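Local coordinates for UDP-N-acetylglucosamine 3-dehydrogenase (Acidithiobacillus ferrooxidans, PDB 7BVJ), which catalyses the NAD(+)-dependent oxidation of the glucosamine 3-position of UDP-N-acetylglucosamine to a ketone, a step on the way to lipid A carrying 2,3-diamino-2,3-dideoxy-D-glucopyranose, at residues 127-132 with 229-234; 138-143 with 171-176. All blocks are in the same frame, centred on the assembly; numbering follows the deposited sequence.

Contact 1 (127-132 with 229-234); sequences QYLRQA and RYASVD. With F8U ((2R,3R)-2,3-bis(oxidanyl)butane-1,4-disulfonic acid), chain F.
L129 reaches from helix 124-132 to strand 229-234 and parts its two methyls between alternate residues of the strand. CD2 rests against the single methyl of A231, with L129 CD2 4.1 Å from A231 CB, while the other branch goes to the valine two residues on, L129 CD1 lying 4.0 Å from V233 CG2. The leucine sets CG anti to its carbonyl carbon (chi1 -74°), and from there the fork opens over the strand. L129 and V233 run past one another in opposite directions, so they meet alongside, branch against branch. The buried patch is small, 91 Å² over both segments, and F134, touching L129, and W226, touching A231, add apolar surface around it.

The strand alternates. A231 and V233 turn to the helix, whereas S232 points away from it, to the side of the sheet where a bound disulfonate lies against Y230, S232 and R223. One sulfonate takes both hydroxyls: Y230 OH donates to O07 of the ligand at 2.8 Å, and S232 OG donates to O08 at a very short 2.5 Å, a length to be read with caution. O07 sits at the edge of the Y230 ring and in its plane. The same ring meets Y243 edge-to-face and F225 with about 55° between planes. A leucine in place of Y230 would probably leave O07 without this hydroxyl donor and take an aromatic ring away from Y243 and F225.

One strand of the C-terminal domain's mixed sheet thus serves two chemistries. Between these two segments the helix meets the strand through methyl groups alone, a packing that fixes no direction, whereas the side-chain hydroxyls of Y230 and S232 make directed bonds to the sulfonate.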
loop_
_atom_site.group_PDB
_atom_site.type_symbol
_atom_site.label_atom_id
_atom_site.label_comp_id
_atom_site.label_asym_id
_atom_site.label_seq_id
_atom_site.Cartn_x
_atom_site.Cartn_y
_atom_site.Cartn_z
ATOM N N GLN A 127 13.309 -0.053 -1.056
ATOM C CA GLN A 127 14.055 -1.204 -1.549
ATOM C C GLN A 127 15.532 -1.056 -1.227
ATOM O O GLN A 127 16.176 -2.010 -0.779
ATOM C CB GLN A 127 13.839 -1.373 -3.056
ATOM C CG GLN A 127 14.594 -2.555 -3.685
ATOM C CD GLN A 127 13.845 -3.169 -4.870
ATOM O OE1 GLN A 127 12.607 -3.242 -4.871
ATOM N NE2 GLN A 127 14.593 -3.608 -5.886
ATOM N N TYR A 128 16.072 0.151 -1.416
ATOM C CA TYR A 128 17.473 0.384 -1.102
ATOM C C TYR A 128 17.751 0.172 0.380
ATOM O O TYR A 128 18.770 -0.429 0.751
ATOM C CB TYR A 128 17.880 1.796 -1.523
ATOM C CG TYR A 128 19.346 2.080 -1.251
ATOM C CD1 TYR A 128 19.758 2.598 -0.029
ATOM C CD2 TYR A 128 20.314 1.819 -2.210
ATOM C CE1 TYR A 128 21.078 2.848 0.227
ATOM C CE2 TYR A 128 21.640 2.070 -1.959
ATOM C CZ TYR A 128 22.014 2.583 -0.740
ATOM O OH TYR A 128 23.332 2.841 -0.488
ATOM N N LEU A 129 16.868 0.678 1.245
ATOM C CA LEU A 129 17.113 0.572 2.682
ATOM C C LEU A 129 16.965 -0.865 3.157
ATOM O O LEU A 129 17.684 -1.308 4.060
ATOM C CB LEU A 129 16.166 1.500 3.452
ATOM C CG LEU A 129 16.507 2.984 3.371
ATOM C CD1 LEU A 129 15.351 3.808 3.860
ATOM C CD2 LEU A 129 17.790 3.254 4.165
ATOM N N ARG A 130 16.039 -1.614 2.562
ATOM C CA ARG A 130 15.946 -3.028 2.893
ATOM C C ARG A 130 17.206 -3.767 2.442
ATOM O O ARG A 130 17.723 -4.616 3.174
ATOM C CB ARG A 130 14.679 -3.645 2.280
ATOM C CG ARG A 130 13.351 -3.145 2.932
ATOM C CD ARG A 130 12.161 -4.058 2.603
ATOM N NE ARG A 130 12.141 -5.284 3.401
ATOM C CZ ARG A 130 11.564 -6.423 3.025
ATOM N NH1 ARG A 130 10.950 -6.500 1.852
ATOM N NH2 ARG A 130 11.598 -7.489 3.822
ATOM N N GLN A 131 17.734 -3.435 1.254
ATOM C CA GLN A 131 18.937 -4.118 0.790
ATOM C C GLN A 131 20.185 -3.696 1.559
ATOM O O GLN A 131 21.179 -4.429 1.544
ATOM C CB GLN A 131 19.141 -3.883 -0.701
ATOM C CG GLN A 131 18.304 -4.816 -1.570
ATOM C CD GLN A 131 18.867 -6.237 -1.651
ATOM O OE1 GLN A 131 19.622 -6.685 -0.772
ATOM N NE2 GLN A 131 18.504 -6.951 -2.719
ATOM N N ALA A 132 20.154 -2.547 2.242
ATOM C CA ALA A 132 21.283 -2.152 3.083
ATOM C C ALA A 132 21.380 -2.953 4.379
ATOM O O ALA A 132 22.434 -2.917 5.020
ATOM C CB ALA A 132 21.215 -0.659 3.405
ATOM N N ARG A 229 22.563 5.430 12.603
ATOM C CA ARG A 229 22.243 5.974 11.289
ATOM C C ARG A 229 20.986 6.822 11.366
ATOM O O ARG A 229 20.140 6.640 12.247
ATOM C CB ARG A 229 22.023 4.880 10.239
ATOM C CG ARG A 229 23.274 4.421 9.561
ATOM C CD ARG A 229 23.183 2.982 9.105
ATOM N NE ARG A 229 24.432 2.263 9.381
ATOM C CZ ARG A 229 25.615 2.556 8.835
ATOM N NH1 ARG A 229 25.739 3.557 7.966
ATOM N NH2 ARG A 229 26.689 1.843 9.165
ATOM N N TYR A 230 20.866 7.733 10.407
ATOM C CA TYR A 230 19.641 8.499 10.215
ATOM C C TYR A 230 19.319 8.537 8.730
ATOM O O TYR A 230 20.122 9.029 7.937
ATOM C CB TYR A 230 19.805 9.902 10.795
ATOM C CG TYR A 230 18.902 10.999 10.270
ATOM C CD1 TYR A 230 19.332 11.849 9.257
ATOM C CD2 TYR A 230 17.658 11.239 10.842
ATOM C CE1 TYR A 230 18.535 12.881 8.795
ATOM C CE2 TYR A 230 16.850 12.275 10.390
ATOM C CZ TYR A 230 17.294 13.097 9.367
ATOM O OH TYR A 230 16.506 14.130 8.910
ATOM N N ALA A 231 18.164 8.010 8.348
ATOM C CA ALA A 231 17.712 8.035 6.962
ATOM C C ALA A 231 16.557 9.021 6.820
ATOM O O ALA A 231 15.578 8.953 7.570
ATOM C CB ALA A 231 17.281 6.642 6.506
ATOM N N SER A 232 16.673 9.938 5.864
ATOM C CA SER A 232 15.602 10.860 5.516
ATOM C C SER A 232 15.153 10.539 4.093
ATOM O O SER A 232 15.977 10.527 3.170
ATOM C CB SER A 232 16.068 12.313 5.653
ATOM O OG SER A 232 14.994 13.225 5.491
ATOM N N VAL A 233 13.862 10.260 3.926
ATOM C CA VAL A 233 13.282 9.851 2.658
ATOM C C VAL A 233 12.228 10.879 2.272
ATOM O O VAL A 233 11.282 11.127 3.038
ATOM C CB VAL A 233 12.654 8.452 2.746
ATOM C CG1 VAL A 233 12.028 8.061 1.401
ATOM C CG2 VAL A 233 13.674 7.428 3.168
ATOM N N ASP A 234 12.391 11.471 1.088
ATOM C CA ASP A 234 11.347 12.243 0.419
ATOM C C ASP A 234 10.762 11.331 -0.652
ATOM O O ASP A 234 11.345 11.167 -1.733
ATOM C CB ASP A 234 11.906 13.517 -0.194
ATOM C CG ASP A 234 10.818 14.491 -0.628
ATOM O OD1 ASP A 234 9.671 14.082 -0.994
ATOM O OD2 ASP A 234 11.140 15.694 -0.609
HETATM C C01 F8U F . 12.889 17.613 10.453
HETATM C C02 F8U F . 13.275 18.665 9.405
HETATM C C03 F8U F . 13.994 18.220 8.132
HETATM C C04 F8U F . 14.738 16.899 8.170
HETATM O O06 F8U F . 15.939 17.641 5.712
HETATM O O07 F8U F . 16.927 15.909 6.836
HETATM O O08 F8U F . 14.718 15.701 5.771
HETATM O O09 F8U F . 14.931 19.190 7.838
HETATM O O10 F8U F . 12.112 19.254 8.931
HETATM O O12 F8U F . 14.328 17.748 12.868
HETATM O O13 F8U F . 14.258 15.675 11.940
HETATM O O14 F8U F . 15.524 17.388 10.711
HETATM S S05 F8U F . 15.590 16.505 6.600
HETATM S S11 F8U F . 14.289 17.117 11.519
#

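Contact 2 (138-143 with 171-176); sequences RYLEAE and LLTGAE
L140 and L172 point at each other, the first from strand 139-147 and the second from the last turn of helix 157-173, and their ends meet methyl to methyl with L140 CD2 4.3 Å from L172 CD1. The second methyl of L140 diverges to the next helix residue, where L140 CD1 comes within 4.4 Å of T173 CG2. T173 therefore offers its methyl to the leucine. Its hydroxyl is engaged with the helix itself: OG1 is hydrogen-bonded to the carbonyl oxygen of T169, one turn back, and also takes a weak bond from A175 N beyond the helix end. The helix ends with T173; G174, the next residue, leaves helical geometry with positive phi (68°).

In the fold, this is a helix packing on one face of the mixed sheet of the Gfo/Idh/MocA C-terminal domain, where strand 139-147 runs between strands 206-215 and 219-225. At the start of that strand R138 and Y139 both face F225 in a classic beta bulge.

Neighbouring residues turn to the other face of the sheet. Y139 points away from the helix; its hydroxyl donates to the carboxylate of E141, Y139 OH to E141 OE2 measuring a very short 2.4 Å whose exact value is doubtful, with OE2 at the edge of the ring and in its plane. N208 is a further hydrogen-bonding partner of Y139 OH, and the Y139 ring also meets that of F225.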
loop_
_atom_site.group_PDB
_atom_site.type_symbol
_atom_site.label_atom_id
_atom_site.label_comp_id
_atom_site.label_asym_id
_atom_site.label_seq_id
_atom_site.Cartn_x
_atom_site.Cartn_y
_atom_site.Cartn_z
ATOM N N ARG A 138 14.932 2.000 15.295
ATOM C CA ARG A 138 14.493 2.240 16.660
ATOM C C ARG A 138 13.391 3.284 16.724
ATOM O O ARG A 138 12.529 3.205 17.608
ATOM C CB ARG A 138 15.675 2.682 17.530
ATOM C CG ARG A 138 16.951 1.878 17.305
ATOM C CD ARG A 138 16.712 0.410 17.587
ATOM N NE ARG A 138 17.929 -0.304 17.946
ATOM C CZ ARG A 138 17.948 -1.585 18.290
ATOM N NH1 ARG A 138 16.813 -2.279 18.302
ATOM N NH2 ARG A 138 19.090 -2.173 18.620
ATOM N N TYR A 139 13.391 4.248 15.802
ATOM C CA TYR A 139 12.337 5.260 15.757
ATOM C C TYR A 139 11.996 5.602 14.310
ATOM O O TYR A 139 12.895 5.737 13.478
ATOM C CB TYR A 139 12.793 6.508 16.530
ATOM C CG TYR A 139 11.849 7.695 16.533
ATOM C CD1 TYR A 139 10.563 7.595 17.041
ATOM C CD2 TYR A 139 12.269 8.926 16.060
ATOM C CE1 TYR A 139 9.708 8.686 17.041
ATOM C CE2 TYR A 139 11.438 10.010 16.059
ATOM C CZ TYR A 139 10.154 9.893 16.555
ATOM O OH TYR A 139 9.335 11.007 16.560
ATOM N N LEU A 140 10.697 5.731 13.997
ATOM C CA LEU A 140 10.261 6.224 12.688
ATOM C C LEU A 140 9.305 7.407 12.869
ATOM O O LEU A 140 8.399 7.365 13.706
ATOM C CB LEU A 140 9.551 5.153 11.839
ATOM C CG LEU A 140 10.044 3.724 11.706
ATOM C CD1 LEU A 140 9.562 2.917 12.898
ATOM C CD2 LEU A 140 9.520 3.106 10.421
ATOM N N GLU A 141 9.512 8.450 12.065
ATOM C CA GLU A 141 8.729 9.676 12.088
ATOM C C GLU A 141 8.287 9.943 10.656
ATOM O O GLU A 141 9.133 10.106 9.777
ATOM C CB GLU A 141 9.584 10.830 12.602
ATOM C CG GLU A 141 8.898 11.814 13.468
ATOM C CD GLU A 141 9.883 12.777 14.116
ATOM O OE1 GLU A 141 10.744 13.337 13.400
ATOM O OE2 GLU A 141 9.792 12.967 15.344
ATOM N N ALA A 142 6.982 9.997 10.401
ATOM C CA ALA A 142 6.542 10.123 9.012
ATOM C C ALA A 142 5.412 11.132 8.879
ATOM O O ALA A 142 4.631 11.349 9.816
ATOM C CB ALA A 142 6.115 8.759 8.407
ATOM N N GLU A 143 5.348 11.752 7.691
ATOM C CA GLU A 143 4.280 12.679 7.313
ATOM C C GLU A 143 3.742 12.327 5.929
ATOM O O GLU A 143 4.510 12.225 4.964
ATOM C CB GLU A 143 4.761 14.139 7.317
ATOM C CG GLU A 143 5.377 14.596 8.617
ATOM C CD GLU A 143 6.214 15.841 8.436
ATOM O OE1 GLU A 143 5.650 16.961 8.533
ATOM O OE2 GLU A 143 7.432 15.690 8.184
ATOM N N LEU A 171 6.916 -3.519 8.500
ATOM C CA LEU A 171 7.826 -4.285 7.654
ATOM C C LEU A 171 9.283 -4.061 8.049
ATOM O O LEU A 171 10.042 -5.017 8.220
ATOM C CB LEU A 171 7.617 -3.918 6.185
ATOM C CG LEU A 171 8.479 -4.670 5.171
ATOM C CD1 LEU A 171 7.956 -6.068 5.014
ATOM C CD2 LEU A 171 8.490 -3.946 3.849
ATOM N N LEU A 172 9.687 -2.805 8.190
ATOM C CA LEU A 172 11.061 -2.505 8.561
ATOM C C LEU A 172 11.400 -3.039 9.939
ATOM O O LEU A 172 12.544 -3.451 10.169
ATOM C CB LEU A 172 11.306 -0.999 8.510
ATOM C CG LEU A 172 11.073 -0.415 7.122
ATOM C CD1 LEU A 172 11.384 1.064 7.115
ATOM C CD2 LEU A 172 11.915 -1.157 6.090
ATOM N N THR A 173 10.434 -3.059 10.863
ATOM C CA THR A 173 10.739 -3.563 12.197
ATOM C C THR A 173 10.537 -5.063 12.342
ATOM O O THR A 173 11.249 -5.708 13.123
ATOM C CB THR A 173 9.886 -2.852 13.249
ATOM O OG1 THR A 173 8.495 -2.994 12.908
ATOM C CG2 THR A 173 10.278 -1.357 13.345
ATOM N N GLY A 174 9.572 -5.640 11.635
ATOM C CA GLY A 174 9.244 -7.027 11.905
ATOM C C GLY A 174 8.613 -7.257 13.260
ATOM O O GLY A 174 8.574 -8.393 13.732
ATOM N N ALA A 175 8.088 -6.210 13.888
ATOM C CA ALA A 175 7.541 -6.287 15.232
ATOM C C ALA A 175 6.030 -6.073 15.202
ATOM O O ALA A 175 5.442 -5.748 14.164
ATOM C CB ALA A 175 8.233 -5.263 16.139
ATOM N N GLU A 176 5.395 -6.283 16.360
ATOM C CA GLU A 176 3.961 -6.133 16.538
ATOM C C GLU A 176 3.642 -5.004 17.515
ATOM O O GLU A 176 4.360 -4.821 18.504
ATOM C CB GLU A 176 3.323 -7.433 17.055
ATOM C CG GLU A 176 3.276 -8.556 16.036
ATOM C CD GLU A 176 4.575 -9.356 16.000
ATOM O OE1 GLU A 176 5.202 -9.542 17.070
ATOM O OE2 GLU A 176 4.978 -9.787 14.898
#

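Both contacts set a helix against the same mixed sheet, helix 124-132 on strand 229-234 in contact 1 and helix 157-173 on strand 139-147 in contact 2, with strand 219-225 lying between the two strands. Contact 1 is buried at all three touching residues; contact 2 is only partly so, L140 being buried while L172 and T173 keep some exposure near the helix end. The centres lie about 12 Å apart, and the helices meet directly through the aliphatic part of R130, whose CD is 3.9 Å from L171 CD2. Behind both apolar contacts the sheet's other face is polar: Y230 and S232 bind the sulfonate, and E143 forms a salt bridge with R223, itself a residue of that pocket.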